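Local structure of phosphatidylglycerol lysyltransferase C-terminal domain-containing protein (Bacteroides thetaiotaomicron, 2HQY) at residues 29-41 and 192-206. The protein is of unknown function but binds coenzyme A and is probably an acyl- or aminoacyl-transferase of the acetyltransferase-like fold. Numbering follows the deposited sequence.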
loop_
_atom_site.group_PDB
_atom_site.type_symbol
_atom_site.label_atom_id
_atom_site.label_comp_id
_atom_site.label_asym_id
_atom_site.label_seq_id
_atom_site.Cartn_x
_atom_site.Cartn_y
_atom_site.Cartn_z
ATOM N N LEU A 29 -11.007 6.799 11.681
ATOM C CA LEU A 29 -10.753 5.767 12.692
ATOM C C LEU A 29 -11.495 4.442 12.447
ATOM O O LEU A 29 -11.360 3.482 13.239
ATOM C CB LEU A 29 -11.061 6.305 14.104
ATOM C CG LEU A 29 -10.009 7.296 14.622
ATOM C CD1 LEU A 29 -10.486 7.837 15.949
ATOM C CD2 LEU A 29 -8.653 6.655 14.772
ATOM N N SER A 30 -12.278 4.381 11.373
ATOM C CA SER A 30 -12.819 3.092 10.934
ATOM C C SER A 30 -11.673 2.143 10.575
ATOM O O SER A 30 -10.729 2.523 9.857
ATOM C CB SER A 30 -13.704 3.261 9.718
ATOM O OG SER A 30 -13.789 2.016 9.061
ATOM N N PHE A 31 -11.754 0.930 11.083
ATOM C CA PHE A 31 -10.748 -0.077 10.787
ATOM C C PHE A 31 -10.630 -0.327 9.284
ATOM O O PHE A 31 -9.518 -0.453 8.772
ATOM C CB PHE A 31 -11.018 -1.388 11.534
ATOM C CG PHE A 31 -9.971 -2.427 11.282
ATOM C CD1 PHE A 31 -8.651 -2.225 11.737
ATOM C CD2 PHE A 31 -10.272 -3.588 10.585
ATOM C CE1 PHE A 31 -7.659 -3.177 11.508
ATOM C CE2 PHE A 31 -9.268 -4.584 10.356
ATOM C CZ PHE A 31 -7.972 -4.371 10.804
ATOM N N SER A 32 -11.768 -0.392 8.569
ATOM C CA SER A 32 -11.749 -0.569 7.135
ATOM C C SER A 32 -11.026 0.595 6.442
ATOM O O SER A 32 -10.220 0.365 5.519
ATOM C CB SER A 32 -13.178 -0.657 6.545
ATOM O OG SER A 32 -13.075 -0.926 5.150
ATOM N N ASN A 33 -11.322 1.820 6.860
ATOM C CA ASN A 33 -10.669 2.989 6.231
ATOM C C ASN A 33 -9.157 2.974 6.496
ATOM O O ASN A 33 -8.360 3.229 5.588
ATOM C CB ASN A 33 -11.294 4.283 6.726
ATOM C CG ASN A 33 -12.575 4.623 5.998
ATOM O OD1 ASN A 33 -12.878 4.068 4.913
ATOM N ND2 ASN A 33 -13.312 5.588 6.556
ATOM N N LEU A 34 -8.764 2.596 7.708
ATOM C CA LEU A 34 -7.344 2.526 8.057
ATOM C C LEU A 34 -6.600 1.519 7.166
ATOM O O LEU A 34 -5.529 1.836 6.641
ATOM C CB LEU A 34 -7.166 2.158 9.539
ATOM C CG LEU A 34 -7.533 3.304 10.495
ATOM C CD1 LEU A 34 -7.810 2.753 11.891
ATOM C CD2 LEU A 34 -6.434 4.367 10.559
ATOM N N CYS A 35 -7.165 0.315 6.986
ATOM C CA CYS A 35 -6.489 -0.694 6.174
ATOM C C CYS A 35 -6.569 -0.381 4.678
ATOM O O CYS A 35 -5.577 -0.589 3.938
ATOM C CB CYS A 35 -7.135 -2.058 6.402
ATOM S SG CYS A 35 -6.792 -2.747 8.028
ATOM N N SER A 36 -7.752 0.080 4.252
ATOM C CA SER A 36 -8.065 0.259 2.824
ATOM C C SER A 36 -7.282 1.417 2.215
ATOM O O SER A 36 -7.014 1.415 1.013
ATOM C CB SER A 36 -9.575 0.479 2.579
ATOM O OG SER A 36 -10.361 -0.642 2.968
ATOM N N TRP A 37 -6.928 2.406 3.045
ATOM C CA TRP A 37 -6.122 3.553 2.583
ATOM C C TRP A 37 -4.620 3.437 2.862
ATOM O O TRP A 37 -3.841 4.363 2.563
ATOM C CB TRP A 37 -6.702 4.891 3.111
ATOM C CG TRP A 37 -8.003 5.250 2.385
ATOM C CD1 TRP A 37 -9.267 4.855 2.720
ATOM C CD2 TRP A 37 -8.124 6.014 1.179
ATOM N NE1 TRP A 37 -10.180 5.353 1.802
ATOM C CE2 TRP A 37 -9.504 6.068 0.848
ATOM C CE3 TRP A 37 -7.205 6.688 0.365
ATOM C CZ2 TRP A 37 -9.982 6.754 -0.278
ATOM C CZ3 TRP A 37 -7.683 7.387 -0.756
ATOM C CH2 TRP A 37 -9.069 7.406 -1.063
ATOM N N ARG A 38 -4.202 2.299 3.432
ATOM C CA ARG A 38 -2.781 2.083 3.732
ATOM C C ARG A 38 -1.901 2.206 2.461
ATOM O O ARG A 38 -0.738 2.618 2.527
ATOM C CB ARG A 38 -2.602 0.704 4.370
ATOM C CG ARG A 38 -1.157 0.392 4.870
ATOM C CD ARG A 38 -1.029 -1.101 5.206
ATOM N NE ARG A 38 -1.297 -1.888 4.004
ATOM C CZ ARG A 38 -1.791 -3.117 3.980
ATOM N NH1 ARG A 38 -2.045 -3.769 5.117
ATOM N NH2 ARG A 38 -1.997 -3.700 2.788
ATOM N N PHE A 39 -2.464 1.830 1.313
ATOM C CA PHE A 39 -1.718 1.844 0.045
ATOM C C PHE A 39 -1.262 3.287 -0.247
ATOM O O PHE A 39 -0.284 3.486 -0.928
ATOM C CB PHE A 39 -2.584 1.346 -1.118
ATOM C CG PHE A 39 -3.508 2.397 -1.646
ATOM C CD1 PHE A 39 -3.110 3.244 -2.695
ATOM C CD2 PHE A 39 -4.755 2.620 -1.030
ATOM C CE1 PHE A 39 -3.976 4.299 -3.155
ATOM C CE2 PHE A 39 -5.610 3.689 -1.456
ATOM C CZ PHE A 39 -5.215 4.520 -2.531
ATOM N N LEU A 40 -1.994 4.281 0.266
ATOM C CA LEU A 40 -1.663 5.671 -0.066
ATOM C C LEU A 40 -0.707 6.284 0.975
ATOM O O LEU A 40 0.127 7.161 0.651
ATOM C CB LEU A 40 -2.945 6.500 -0.166
ATOM C CG LEU A 40 -2.797 7.947 -0.691
ATOM C CD1 LEU A 40 -2.105 7.941 -2.073
ATOM C CD2 LEU A 40 -4.175 8.606 -0.787
ATOM N N TYR A 41 -0.867 5.873 2.230
ATOM C CA TYR A 41 -0.174 6.546 3.361
ATOM C C TYR A 41 0.897 5.732 4.075
ATOM O O TYR A 41 1.479 6.201 5.057
ATOM C CB TYR A 41 -1.216 6.974 4.397
ATOM C CG TYR A 41 -2.265 7.888 3.812
ATOM C CD1 TYR A 41 -1.898 9.109 3.226
ATOM C CD2 TYR A 41 -3.618 7.542 3.847
ATOM C CE1 TYR A 41 -2.880 9.964 2.677
ATOM C CE2 TYR A 41 -4.602 8.387 3.300
ATOM C CZ TYR A 41 -4.218 9.588 2.718
ATOM O OH TYR A 41 -5.176 10.434 2.178
ATOM N N ARG A 192 -8.646 2.193 -5.465
ATOM C CA ARG A 192 -7.702 1.287 -4.749
ATOM C C ARG A 192 -8.241 0.894 -3.363
ATOM O O ARG A 192 -8.173 -0.282 -2.959
ATOM C CB ARG A 192 -6.321 1.946 -4.617
ATOM C CG ARG A 192 -5.573 2.080 -5.961
ATOM C CD ARG A 192 -5.245 0.687 -6.592
ATOM N NE ARG A 192 -4.715 -0.241 -5.591
ATOM C CZ ARG A 192 -3.481 -0.230 -5.079
ATOM N NH1 ARG A 192 -2.549 0.657 -5.491
ATOM N NH2 ARG A 192 -3.176 -1.145 -4.152
ATOM N N ALA A 193 -8.774 1.873 -2.637
ATOM C CA ALA A 193 -9.312 1.609 -1.292
ATOM C C ALA A 193 -10.582 0.761 -1.354
ATOM O O ALA A 193 -10.750 -0.179 -0.570
ATOM C CB ALA A 193 -9.569 2.916 -0.564
ATOM N N LEU A 194 -11.438 1.056 -2.324
ATOM C CA LEU A 194 -12.715 0.343 -2.446
ATOM C C LEU A 194 -12.477 -1.131 -2.786
ATOM O O LEU A 194 -13.093 -2.024 -2.213
ATOM C CB LEU A 194 -13.540 1.050 -3.536
ATOM C CG LEU A 194 -14.980 0.661 -3.793
ATOM C CD1 LEU A 194 -15.674 1.865 -4.519
ATOM C CD2 LEU A 194 -14.970 -0.599 -4.674
ATOM N N ILE A 195 -11.576 -1.365 -3.716
ATOM C CA ILE A 195 -11.283 -2.720 -4.154
ATOM C C ILE A 195 -10.630 -3.538 -3.015
ATOM O O ILE A 195 -10.977 -4.708 -2.802
ATOM C CB ILE A 195 -10.443 -2.704 -5.440
ATOM C CG1 ILE A 195 -11.330 -2.243 -6.642
ATOM C CG2 ILE A 195 -9.741 -4.080 -5.621
ATOM C CD1 ILE A 195 -10.540 -2.020 -7.928
ATOM N N TYR A 196 -9.702 -2.934 -2.278
ATOM C CA TYR A 196 -9.125 -3.631 -1.105
ATOM C C TYR A 196 -10.243 -4.016 -0.132
ATOM O O TYR A 196 -10.284 -5.138 0.369
ATOM C CB TYR A 196 -8.092 -2.740 -0.409
ATOM C CG TYR A 196 -7.517 -3.346 0.851
ATOM C CD1 TYR A 196 -6.273 -3.981 0.849
ATOM C CD2 TYR A 196 -8.225 -3.271 2.049
ATOM C CE1 TYR A 196 -5.751 -4.516 2.026
ATOM C CE2 TYR A 196 -7.725 -3.808 3.234
ATOM C CZ TYR A 196 -6.493 -4.403 3.225
ATOM O OH TYR A 196 -6.004 -4.954 4.399
ATOM N N ALA A 197 -11.140 -3.075 0.150
ATOM C CA ALA A 197 -12.264 -3.347 1.063
ATOM C C ALA A 197 -13.146 -4.489 0.605
ATOM O O ALA A 197 -13.527 -5.366 1.411
ATOM C CB ALA A 197 -13.112 -2.094 1.246
ATOM N N LEU A 198 -13.503 -4.481 -0.680
ATOM C CA LEU A 198 -14.330 -5.582 -1.247
ATOM C C LEU A 198 -13.597 -6.927 -1.213
ATOM O O LEU A 198 -14.170 -7.964 -0.827
ATOM C CB LEU A 198 -14.783 -5.234 -2.687
ATOM C CG LEU A 198 -15.902 -4.140 -2.751
ATOM C CD1 LEU A 198 -16.204 -3.799 -4.221
ATOM C CD2 LEU A 198 -17.217 -4.539 -2.019
ATOM N N HIS A 199 -12.325 -6.928 -1.618
ATOM C CA HIS A 199 -11.548 -8.163 -1.590
ATOM C C HIS A 199 -11.383 -8.737 -0.156
ATOM O O HIS A 199 -11.221 -9.950 0.024
ATOM C CB HIS A 199 -10.133 -7.914 -2.103
ATOM C CG HIS A 199 -9.993 -7.695 -3.585
ATOM N ND1 HIS A 199 -8.922 -7.063 -4.195
ATOM C CD2 HIS A 199 -10.886 -7.948 -4.571
ATOM C CE1 HIS A 199 -9.142 -6.991 -5.498
ATOM N NE2 HIS A 199 -10.328 -7.518 -5.750
ATOM N N ASN A 200 -11.351 -7.864 0.839
ATOM C CA ASN A 200 -11.149 -8.277 2.228
ATOM C C ASN A 200 -12.373 -8.003 3.120
ATOM O O ASN A 200 -12.254 -7.791 4.321
ATOM C CB ASN A 200 -9.908 -7.562 2.747
ATOM C CG ASN A 200 -8.668 -7.971 1.963
ATOM O OD1 ASN A 200 -8.191 -9.117 2.094
ATOM N ND2 ASN A 200 -8.162 -7.067 1.126
ATOM N N PHE A 201 -13.549 -8.073 2.525
ATOM C CA PHE A 201 -14.771 -7.556 3.137
ATOM C C PHE A 201 -15.063 -8.158 4.523
ATOM O O PHE A 201 -15.305 -7.430 5.489
ATOM C CB PHE A 201 -15.947 -7.873 2.192
ATOM C CG PHE A 201 -17.154 -7.020 2.418
ATOM C CD1 PHE A 201 -17.209 -5.712 1.899
ATOM C CD2 PHE A 201 -18.265 -7.526 3.106
ATOM C CE1 PHE A 201 -18.367 -4.902 2.038
ATOM C CE2 PHE A 201 -19.440 -6.719 3.276
ATOM C CZ PHE A 201 -19.490 -5.402 2.747
ATOM N N GLU A 202 -15.032 -9.481 4.607
ATOM C CA GLU A 202 -15.369 -10.155 5.857
ATOM C C GLU A 202 -14.308 -9.964 6.920
ATOM O O GLU A 202 -14.634 -9.718 8.094
ATOM C CB GLU A 202 -15.646 -11.635 5.609
ATOM C CG GLU A 202 -16.980 -11.769 4.900
ATOM C CD GLU A 202 -17.541 -13.179 4.908
ATOM O OE1 GLU A 202 -16.754 -14.160 4.819
ATOM O OE2 GLU A 202 -18.787 -13.297 4.982
ATOM N N ALA A 203 -13.037 -10.052 6.527
ATOM C CA ALA A 203 -11.940 -9.869 7.484
ATOM C C ALA A 203 -11.996 -8.485 8.137
ATOM O O ALA A 203 -11.675 -8.344 9.307
ATOM C CB ALA A 203 -10.591 -10.062 6.815
ATOM N N LEU A 204 -12.342 -7.476 7.347
ATOM C CA LEU A 204 -12.418 -6.091 7.848
ATOM C C LEU A 204 -13.585 -5.847 8.810
ATOM O O LEU A 204 -13.504 -4.935 9.642
ATOM C CB LEU A 204 -12.497 -5.116 6.697
ATOM C CG LEU A 204 -11.233 -5.005 5.857
ATOM C CD1 LEU A 204 -11.589 -4.232 4.561
ATOM C CD2 LEU A 204 -10.090 -4.286 6.666
ATOM N N GLY A 205 -14.650 -6.647 8.698
ATOM C CA GLY A 205 -15.849 -6.435 9.521
ATOM C C GLY A 205 -16.906 -5.551 8.870
ATOM O O GLY A 205 -17.792 -4.998 9.559
ATOM N N LEU A 206 -16.855 -5.443 7.540
ATOM C CA LEU A 206 -17.773 -4.545 6.837
ATOM C C LEU A 206 -19.146 -5.178 6.652
ATOM O O LEU A 206 -19.264 -6.433 6.628
ATOM C CB LEU A 206 -17.212 -4.197 5.472
ATOM C CG LEU A 206 -15.998 -3.273 5.413
ATOM C CD1 LEU A 206 -15.393 -3.358 4.002
ATOM C CD2 LEU A 206 -16.480 -1.860 5.696
#
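Tyr196 O, in the helix 192-199 whose Tyr196 ring packs on Cys35 of helix 31-36, is gripped twice: by Asn200 N and by the side-chain amide Asn200 ND2, 3.0 Å from Tyr196 O, the two donors coming from opposite faces of the carbonyl plane. The same bond centres ND2 over one face of the Tyr196 ring, while Cys35 O is over the other, toward the rim. The phenol reaches Asp6 of the second subunit, which also pairs with Arg38, whose NH1 bonds Ile7 O of its own chain as well.

With OG beside its own backbone N (chi1 -63°), the modelled conformer of Ser36 bonds Ser32 O of its own helix, and the side chain enters as a knob among Ala193, Tyr196, Ala197 and Leu204. The backbones come close here, Ser36 O receiving a CA-H...O contact from Ala193 CA at 3.3 Å.

Two CH-pi contacts lie beside this point. The methyl Ala193 CB sits 3.5 Å from the centroid of the five-membered ring of Trp37, over its face. Arg192 CB lies centrally over the Phe39 ring, and the bends at chi2 and chi3 bring the guanidinium round to the CB and CD1 side of Phe39, the planes 43° apart. Its NH1 then bonds Phe39 O of the second subunit and its NH2 forms a salt bridge with Asp42 of that subunit.

Farther along, Leu204 is a knob among Phe31, Ser32, Cys35 and Ser36, its CD2 3.7 Å from Cys35 CB, while Leu204 O lies at the Phe31 ring edge, buried without a polar partner.

The junction lies near the coenzyme A pocket, with Trp37 about 5 Å from Glu190 between side chains. It is held by apolar and CH-mediated packing, its charged ends turned to the dimer partner.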